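PDB 6EEW: aromatic-L-amino-acid decarboxylase from Catharanthus roseus, which catalyses the pyridoxal 5'-phosphate-dependent decarboxylation of L-tryptophan to tryptamine and of 5-hydroxy-L-tryptophan to serotonin, working as a homodimer. Local coordinates for residues Arg413-Val418 against Arg428-Val433; Lys443-Met448 against Tyr466-Ala471. All coordinates share one frame; numbering follows the deposited sequence.

Contact 1 of 2, residues Arg413-Val418 against Arg428-Val433; sequences RFEIVV and RLKPDV
Glu415 and Arg428 face each other across two antiparallel strands with matching first torsions. In each, CG sits between the backbone N and the carbonyl carbon (chi1 82° and 80°). As directly opposed residues they leave the same face of the sheet side by side, with Glu415 CG 3.6 Å from Arg428 CG. Arg428 then bends at chi3. Its NH1 gives a salt bridge of 2.7 Å to Glu415 OE2. The carboxylate oxygen lies near the guanidinium plane. NH1 comes from above the carboxylate plane; the two planes are 66° apart. Val417 crosses the arginine stem, its CG2 3.4 Å from Arg428 CD.

The backbones of Glu415 and Arg428 form a hydrogen-bonded pair. Glu415 N donates to Arg428 O at 2.9 Å, and Arg428 N donates to Glu415 O at 3.0 Å. Lys430 N adds a third bond, 2.6 Å to Arg413 O. Val433 CG1 also presses close to that carbonyl oxygen.

Phe414 and Leu429, a non-hydrogen-bonded pair, supply the apolar part. Their side chains start out diverging, but Leu429 CD2 returns over the centre of the Phe414 ring, 3.5 Å from its centroid, in a CH-pi contact.

This is the open end of a beta hairpin in the small C-terminal domain of a fold-type I decarboxylase, away from the substrate and cofactor sites. Phe414, Glu415 and Ile416 form an outermost strand of its four-stranded antiparallel sheet. Arg413 turns its guanidinium to Asp411 and to Asp494 of helix 479-496. That helix also touches Phe414 and Leu429. Helix 375-409 packs on Phe414, and helix 438-451 on Leu429.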
ATOM      1  N   ARG A 413      27.453 -24.391  26.638  1.00 69.39           N
ATOM      2  CA  ARG A 413      27.099 -25.168  25.459  1.00 64.15           C
ATOM      3  C   ARG A 413      26.708 -24.266  24.298  1.00 63.07           C
ATOM      4  O   ARG A 413      26.879 -24.644  23.135  1.00 67.63           O
ATOM      5  CB  ARG A 413      25.946 -26.119  25.778  1.00 62.25           C
ATOM      6  CG  ARG A 413      26.247 -27.110  26.886  1.00 69.12           C
ATOM      7  CD  ARG A 413      24.998 -27.885  27.286  1.00 76.04           C
ATOM      8  NE  ARG A 413      23.888 -27.007  27.660  1.00 78.48           N
ATOM      9  CZ  ARG A 413      22.719 -27.441  28.126  1.00 80.96           C
ATOM     10  NH1 ARG A 413      22.504 -28.742  28.281  1.00 81.13           N
ATOM     11  NH2 ARG A 413      21.766 -26.575  28.441  1.00 83.16           N
ATOM     12  N   PHE A 414      26.228 -23.067  24.598  1.00 61.99           N
ATOM     13  CA  PHE A 414      25.767 -22.104  23.614  1.00 60.87           C
ATOM     14  C   PHE A 414      26.811 -21.012  23.413  1.00 63.35           C
ATOM     15  O   PHE A 414      27.727 -20.835  24.218  1.00 61.60           O
ATOM     16  CB  PHE A 414      24.443 -21.486  24.062  1.00 60.53           C
ATOM     17  CG  PHE A 414      23.307 -22.467  24.137  1.00 62.50           C
ATOM     18  CD1 PHE A 414      23.113 -23.240  25.269  1.00 65.67           C
ATOM     19  CD2 PHE A 414      22.399 -22.576  23.097  1.00 61.79           C
ATOM     20  CE1 PHE A 414      22.061 -24.130  25.346  1.00 65.96           C
ATOM     21  CE2 PHE A 414      21.339 -23.462  23.172  1.00 62.31           C
ATOM     22  CZ  PHE A 414      21.170 -24.239  24.294  1.00 66.54           C
ATOM     23  N   GLU A 415      26.649 -20.271  22.322  1.00 62.31           N
ATOM     24  CA  GLU A 415      27.529 -19.157  22.018  1.00 60.81           C
ATOM     25  C   GLU A 415      26.712 -18.085  21.329  1.00 58.88           C
ATOM     26  O   GLU A 415      25.802 -18.392  20.551  1.00 65.40           O
ATOM     27  CB  GLU A 415      28.700 -19.606  21.132  1.00 66.57           C
ATOM     28  CG  GLU A 415      28.392 -19.697  19.642  1.00 68.14           C
ATOM     29  CD  GLU A 415      29.630 -20.016  18.814  1.00 75.53           C
ATOM     30  OE1 GLU A 415      30.645 -20.465  19.394  1.00 81.11           O
ATOM     31  OE2 GLU A 415      29.599 -19.811  17.586  1.00 76.59           O
ATOM     32  N   ILE A 416      27.043 -16.832  21.625  1.00 54.82           N
ATOM     33  CA  ILE A 416      26.483 -15.697  20.904  1.00 57.94           C
ATOM     34  C   ILE A 416      27.318 -15.494  19.645  1.00 64.16           C
ATOM     35  O   ILE A 416      28.527 -15.251  19.726  1.00 69.63           O
ATOM     36  CB  ILE A 416      26.471 -14.433  21.776  1.00 56.23           C
ATOM     37  CG1 ILE A 416      25.787 -14.703  23.120  1.00 61.45           C
ATOM     38  CG2 ILE A 416      25.745 -13.315  21.051  1.00 50.79           C
ATOM     39  CD1 ILE A 416      24.311 -15.033  23.007  1.00 67.96           C
ATOM     40  N   VAL A 417      26.668 -15.567  18.481  1.00 62.55           N
ATOM     41  CA  VAL A 417      27.393 -15.613  17.214  1.00 57.67           C
ATOM     42  C   VAL A 417      27.871 -14.229  16.789  1.00 50.34           C
ATOM     43  O   VAL A 417      28.969 -14.083  16.240  1.00 51.53           O
ATOM     44  CB  VAL A 417      26.499 -16.253  16.138  1.00 57.56           C
ATOM     45  CG1 VAL A 417      27.199 -16.243  14.790  1.00 55.53           C
ATOM     46  CG2 VAL A 417      26.112 -17.671  16.545  1.00 61.01           C
ATOM     47  N   VAL A 418      27.074 -13.195  17.038  1.00 42.25           N
ATOM     48  CA  VAL A 418      27.406 -11.832  16.631  1.00 44.09           C
ATOM     49  C   VAL A 418      26.850 -10.891  17.690  1.00 51.00           C
ATOM     50  O   VAL A 418      25.892 -11.252  18.383  1.00 58.23           O
ATOM     51  CB  VAL A 418      26.832 -11.512  15.242  1.00 48.28           C
ATOM     52  CG1 VAL A 418      27.601 -12.256  14.175  1.00 51.29           C
ATOM     53  CG2 VAL A 418      25.351 -11.887  15.191  1.00 40.91           C
ATOM     54  N   ARG A 428      23.660 -19.938  19.104  1.00 59.83           N
ATOM     55  CA  ARG A 428      23.703 -21.306  18.591  1.00 62.04           C
ATOM     56  C   ARG A 428      24.312 -22.218  19.648  1.00 65.44           C
ATOM     57  O   ARG A 428      24.904 -21.762  20.625  1.00 67.53           O
ATOM     58  CB  ARG A 428      24.505 -21.363  17.282  1.00 61.84           C
ATOM     59  CG  ARG A 428      26.017 -21.374  17.498  1.00 68.58           C
ATOM     60  CD  ARG A 428      26.808 -21.020  16.235  1.00 73.78           C
ATOM     61  NE  ARG A 428      27.244 -22.152  15.425  1.00 79.54           N
ATOM     62  CZ  ARG A 428      28.519 -22.427  15.163  1.00 81.55           C
ATOM     63  NH1 ARG A 428      29.482 -21.664  15.665  1.00 79.46           N
ATOM     64  NH2 ARG A 428      28.836 -23.469  14.407  1.00 84.64           N
ATOM     65  N   LEU A 429      24.140 -23.519  19.452  1.00 66.06           N
ATOM     66  CA  LEU A 429      24.876 -24.506  20.228  1.00 68.82           C
ATOM     67  C   LEU A 429      26.284 -24.638  19.666  1.00 74.71           C
ATOM     68  O   LEU A 429      26.460 -24.756  18.449  1.00 79.69           O
ATOM     69  CB  LEU A 429      24.162 -25.855  20.199  1.00 66.12           C
ATOM     70  CG  LEU A 429      23.011 -26.052  21.185  1.00 69.16           C
ATOM     71  CD1 LEU A 429      22.192 -27.276  20.799  1.00 73.43           C
ATOM     72  CD2 LEU A 429      23.544 -26.195  22.610  1.00 69.83           C
ATOM     73  N   LYS A 430      27.287 -24.610  20.543  1.00 73.40           N
ATOM     74  CA  LYS A 430      28.652 -24.744  20.066  1.00 75.14           C
ATOM     75  C   LYS A 430      28.833 -26.085  19.356  1.00 75.25           C
ATOM     76  O   LYS A 430      28.185 -27.078  19.702  1.00 71.65           O
ATOM     77  CB  LYS A 430      29.652 -24.634  21.213  1.00 81.19           C
ATOM     78  CG  LYS A 430      29.842 -23.237  21.773  1.00 82.49           C
ATOM     79  CD  LYS A 430      30.926 -23.257  22.845  1.00 80.16           C
ATOM     80  CE  LYS A 430      31.260 -21.865  23.341  1.00 76.30           C
ATOM     81  NZ  LYS A 430      32.211 -21.923  24.480  1.00 76.06           N
ATOM     82  N   PRO A 431      29.734 -26.150  18.375  1.00 80.60           N
ATOM     83  CA  PRO A 431      29.932 -27.412  17.644  1.00 86.47           C
ATOM     84  C   PRO A 431      30.346 -28.593  18.512  1.00 91.91           C
ATOM     85  O   PRO A 431      29.997 -29.738  18.191  1.00 93.96           O
ATOM     86  CB  PRO A 431      31.025 -27.055  16.622  1.00 85.16           C
ATOM     87  CG  PRO A 431      31.516 -25.678  16.994  1.00 81.43           C
ATOM     88  CD  PRO A 431      30.393 -25.015  17.712  1.00 79.30           C
ATOM     89  N   ASP A 432      31.076 -28.360  19.597  1.00 94.43           N
ATOM     90  CA  ASP A 432      31.627 -29.459  20.383  1.00 97.85           C
ATOM     91  C   ASP A 432      30.626 -30.080  21.352  1.00 97.41           C
ATOM     92  O   ASP A 432      30.973 -31.058  22.025  1.00 97.51           O
ATOM     93  CB  ASP A 432      32.865 -28.981  21.149  1.00 99.70           C
ATOM     94  CG  ASP A 432      32.568 -27.803  22.061  1.00101.99           C
ATOM     95  OD1 ASP A 432      31.440 -27.269  21.999  1.00102.69           O
ATOM     96  OD2 ASP A 432      33.457 -27.416  22.849  1.00104.65           O
ATOM     97  N   VAL A 433      29.396 -29.561  21.430  1.00 94.91           N
ATOM     98  CA  VAL A 433      28.419 -30.103  22.370  1.00 91.81           C
ATOM     99  C   VAL A 433      27.882 -31.459  21.933  1.00 90.59           C
ATOM    100  O   VAL A 433      27.331 -32.196  22.762  1.00 86.45           O
ATOM    101  CB  VAL A 433      27.247 -29.123  22.567  1.00 85.96           C
ATOM    102  CG1 VAL A 433      27.758 -27.766  23.043  1.00 84.74           C
ATOM    103  CG2 VAL A 433      26.444 -28.995  21.279  1.00 80.73           C
TER

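Contact 2 of 2, residues Lys443-Met448 against Tyr466-Ala471; sequences KKLLDM and YMLRLA
Lys443 meets Tyr466 with both its stem and its charged end. Lys443 CG packs 3.4 Å from Tyr466 OH. The lysine chain bends at chi3 and chi4 and folds back toward the ring, which NZ meets obliquely. NZ ends 4.0 Å from the Tyr466 ring centroid, 32° off the ring normal. This is an off-centre cation-pi contact, with NZ nearest to Tyr466 CE2. The two side chains cross at about a right angle. Leu446 CD2 also packs against the phenol oxygen, 3.5 Å from Tyr466 OH.

Farther along the strand, at Leu468, the packing is wholly apolar. Leu445 CD2 touches Leu468 CD2 at 4.0 Å, and those two side chains also cross at about a right angle. Leu446 CB lies 4.4 Å from Leu468 CG, a looser fit.

CG of Tyr466 is anti to the backbone N (chi1 -178°), and CB points toward the helix. The ring of His459 meets that of Tyr466 with nearly parallel planes. Glu439, one turn earlier in the helix, makes a long, weak ion pair with Lys443 NZ.

The axes of segments 443-448 and 466-471 run in roughly the same direction, 30° apart, and come within 9.1 Å. Tyr466 and Leu468 alternate with residues facing elsewhere. Arg469 points away from the helix, and its guanidinium bonds the carbonyl oxygens of Phe100, Thr262 and Ser263, the first two being residues of the bound tryptophan's pocket. In this alpha/beta C-terminal domain, strand 424-429, helix 438-451 and strand 459-462 form a beta-alpha-beta crossover. The helix packs on strand 465-471, which lies between the two strands, and helix 479-496 packs against Leu445 beside the sheet.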
ATOM      1  N   LYS A 443      19.589 -27.082  13.960  1.00 77.38           N
ATOM      2  CA  LYS A 443      18.345 -27.215  13.209  1.00 75.18           C
ATOM      3  C   LYS A 443      17.341 -28.082  13.957  1.00 72.12           C
ATOM      4  O   LYS A 443      16.145 -27.765  14.015  1.00 66.13           O
ATOM      5  CB  LYS A 443      18.650 -27.795  11.830  1.00 79.69           C
ATOM      6  CG  LYS A 443      17.741 -27.295  10.727  1.00 88.75           C
ATOM      7  CD  LYS A 443      18.014 -28.039   9.421  1.00 97.08           C
ATOM      8  CE  LYS A 443      19.513 -28.156   9.151  1.00102.11           C
ATOM      9  NZ  LYS A 443      20.199 -26.834   9.081  1.00103.82           N
ATOM     10  N   LYS A 444      17.816 -29.176  14.554  1.00 78.80           N
ATOM     11  CA  LYS A 444      16.946 -30.027  15.355  1.00 82.11           C
ATOM     12  C   LYS A 444      16.405 -29.275  16.561  1.00 78.44           C
ATOM     13  O   LYS A 444      15.223 -29.404  16.907  1.00 80.03           O
ATOM     14  CB  LYS A 444      17.710 -31.273  15.802  1.00 85.99           C
ATOM     15  CG  LYS A 444      16.877 -32.270  16.585  1.00 92.89           C
ATOM     16  CD  LYS A 444      15.559 -32.572  15.878  1.00 98.36           C
ATOM     17  CE  LYS A 444      14.924 -33.847  16.416  1.00101.69           C
ATOM     18  NZ  LYS A 444      14.917 -33.887  17.905  1.00100.95           N
ATOM     19  N   LEU A 445      17.254 -28.485  17.222  1.00 73.35           N
ATOM     20  CA  LEU A 445      16.776 -27.711  18.362  1.00 70.24           C
ATOM     21  C   LEU A 445      15.685 -26.733  17.938  1.00 68.89           C
ATOM     22  O   LEU A 445      14.637 -26.628  18.591  1.00 70.51           O
ATOM     23  CB  LEU A 445      17.933 -26.964  19.019  1.00 72.00           C
ATOM     24  CG  LEU A 445      17.491 -26.087  20.192  1.00 69.97           C
ATOM     25  CD1 LEU A 445      16.867 -26.954  21.277  1.00 74.41           C
ATOM     26  CD2 LEU A 445      18.656 -25.281  20.733  1.00 70.38           C
ATOM     27  N   LEU A 446      15.917 -25.996  16.848  1.00 66.59           N
ATOM     28  CA  LEU A 446      14.898 -25.069  16.362  1.00 66.53           C
ATOM     29  C   LEU A 446      13.595 -25.790  16.035  1.00 71.85           C
ATOM     30  O   LEU A 446      12.503 -25.313  16.381  1.00 74.49           O
ATOM     31  CB  LEU A 446      15.404 -24.330  15.122  1.00 58.65           C
ATOM     32  CG  LEU A 446      14.386 -23.355  14.510  1.00 56.60           C
ATOM     33  CD1 LEU A 446      14.027 -22.239  15.480  1.00 57.57           C
ATOM     34  CD2 LEU A 446      14.823 -22.804  13.159  1.00 53.27           C
ATOM     35  N   ASP A 447      13.687 -26.947  15.380  1.00 70.92           N
ATOM     36  CA  ASP A 447      12.470 -27.660  15.020  1.00 75.69           C
ATOM     37  C   ASP A 447      11.708 -28.098  16.263  1.00 76.61           C
ATOM     38  O   ASP A 447      10.484 -27.957  16.328  1.00 79.76           O
ATOM     39  CB  ASP A 447      12.796 -28.846  14.112  1.00 83.28           C
ATOM     40  CG  ASP A 447      11.600 -29.275  13.264  1.00 90.12           C
ATOM     41  OD1 ASP A 447      10.550 -29.639  13.840  1.00 93.06           O
ATOM     42  OD2 ASP A 447      11.695 -29.221  12.018  1.00 90.11           O
ATOM     43  N   MET A 448      12.408 -28.657  17.252  1.00 73.30           N
ATOM     44  CA  MET A 448      11.742 -29.035  18.498  1.00 70.21           C
ATOM     45  C   MET A 448      11.046 -27.832  19.129  1.00 67.74           C
ATOM     46  O   MET A 448       9.871 -27.902  19.525  1.00 69.29           O
ATOM     47  CB  MET A 448      12.759 -29.640  19.465  1.00 73.34           C
ATOM     48  CG  MET A 448      13.458 -30.881  18.937  1.00 76.23           C
ATOM     49  SD  MET A 448      14.771 -31.450  20.039  1.00 83.70           S
ATOM     50  CE  MET A 448      13.839 -31.883  21.510  1.00 84.10           C
ATOM     51  N   TYR A 466      25.051 -21.298  10.687  1.00 71.76           N
ATOM     52  CA  TYR A 466      23.638 -21.463  10.997  1.00 70.01           C
ATOM     53  C   TYR A 466      23.412 -21.036  12.443  1.00 68.72           C
ATOM     54  O   TYR A 466      24.131 -21.475  13.346  1.00 66.85           O
ATOM     55  CB  TYR A 466      23.203 -22.917  10.788  1.00 70.99           C
ATOM     56  CG  TYR A 466      21.724 -23.203  11.027  1.00 69.56           C
ATOM     57  CD1 TYR A 466      21.214 -23.370  12.305  1.00 68.20           C
ATOM     58  CD2 TYR A 466      20.845 -23.324   9.954  1.00 69.71           C
ATOM     59  CE1 TYR A 466      19.863 -23.639  12.509  1.00 71.40           C
ATOM     60  CE2 TYR A 466      19.504 -23.588  10.145  1.00 70.22           C
ATOM     61  CZ  TYR A 466      19.014 -23.744  11.421  1.00 73.79           C
ATOM     62  OH  TYR A 466      17.672 -24.011  11.598  1.00 77.86           O
ATOM     63  N   MET A 467      22.429 -20.170  12.657  1.00 65.44           N
ATOM     64  CA  MET A 467      22.155 -19.659  13.989  1.00 59.27           C
ATOM     65  C   MET A 467      20.655 -19.494  14.192  1.00 59.43           C
ATOM     66  O   MET A 467      19.891 -19.328  13.233  1.00 56.26           O
ATOM     67  CB  MET A 467      22.881 -18.327  14.200  1.00 56.40           C
ATOM     68  CG  MET A 467      22.325 -17.176  13.391  1.00 53.79           C
ATOM     69  SD  MET A 467      23.572 -15.897  13.151  1.00 64.84           S
ATOM     70  CE  MET A 467      24.683 -16.742  12.025  1.00 65.50           C
ATOM     71  N   LEU A 468      20.237 -19.607  15.450  1.00 55.49           N
ATOM     72  CA  LEU A 468      18.885 -19.288  15.881  1.00 53.57           C
ATOM     73  C   LEU A 468      18.800 -17.802  16.204  1.00 56.21           C
ATOM     74  O   LEU A 468      19.795 -17.175  16.577  1.00 65.87           O
ATOM     75  CB  LEU A 468      18.512 -20.112  17.115  1.00 58.02           C
ATOM     76  CG  LEU A 468      18.287 -21.623  16.967  1.00 61.41           C
ATOM     77  CD1 LEU A 468      19.514 -22.363  16.461  1.00 59.70           C
ATOM     78  CD2 LEU A 468      17.852 -22.186  18.309  1.00 63.36           C
ATOM     79  N   ARG A 469      17.601 -17.241  16.064  1.00 53.63           N
ATOM     80  CA  ARG A 469      17.347 -15.842  16.379  1.00 49.17           C
ATOM     81  C   ARG A 469      16.240 -15.741  17.413  1.00 50.94           C
ATOM     82  O   ARG A 469      15.251 -16.482  17.360  1.00 57.33           O
ATOM     83  CB  ARG A 469      16.958 -15.024  15.143  1.00 50.19           C
ATOM     84  CG  ARG A 469      17.994 -14.950  14.020  1.00 50.70           C
ATOM     85  CD  ARG A 469      17.338 -14.626  12.663  1.00 44.85           C
ATOM     86  NE  ARG A 469      16.878 -13.237  12.540  1.00 45.80           N
ATOM     87  CZ  ARG A 469      15.668 -12.807  12.910  1.00 45.49           C
ATOM     88  NH1 ARG A 469      14.789 -13.646  13.438  1.00 46.81           N
ATOM     89  NH2 ARG A 469      15.331 -11.534  12.760  1.00 42.88           N
ATOM     90  N   LEU A 470      16.401 -14.806  18.343  1.00 54.05           N
ATOM     91  CA  LEU A 470      15.342 -14.424  19.268  1.00 55.53           C
ATOM     92  C   LEU A 470      15.051 -12.947  19.035  1.00 54.15           C
ATOM     93  O   LEU A 470      15.848 -12.082  19.413  1.00 58.24           O
ATOM     94  CB  LEU A 470      15.738 -14.691  20.715  1.00 50.15           C
ATOM     95  CG  LEU A 470      14.535 -14.623  21.652  1.00 54.04           C
ATOM     96  CD1 LEU A 470      13.679 -15.904  21.518  1.00 51.94           C
ATOM     97  CD2 LEU A 470      14.972 -14.355  23.106  1.00 51.16           C
ATOM     98  N   ALA A 471      13.921 -12.671  18.394  1.00 52.82           N
ATOM     99  CA  ALA A 471      13.519 -11.311  18.047  1.00 54.91           C
ATOM    100  C   ALA A 471      12.494 -10.873  19.087  1.00 56.20           C
ATOM    101  O   ALA A 471      11.295 -11.133  18.963  1.00 57.70           O
ATOM    102  CB  ALA A 471      12.972 -11.253  16.625  1.00 56.94           C
TER

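In the fold
From the N terminus, the chain leaves helix 375-409 and enters strand 414-416. Contact 1 closes first, when strand 424-429 returns beside it to form a hairpin. Helix 438-451 follows, then strands 459-462 and 465-471. Contact 2 closes this second, longer loop by packing strand 465-471 against the helix. The two contacts are in series and neither nest nor cross. They share the four-stranded antiparallel sheet, in which strands 424-429 and 465-471 are neighbours. They also touch directly, with Leu445 reaching both Phe414 and Leu429, and Val417 reaching Met467. Together they join the edge strand, the two inner strands and helix 438-451, which packs on the sheet.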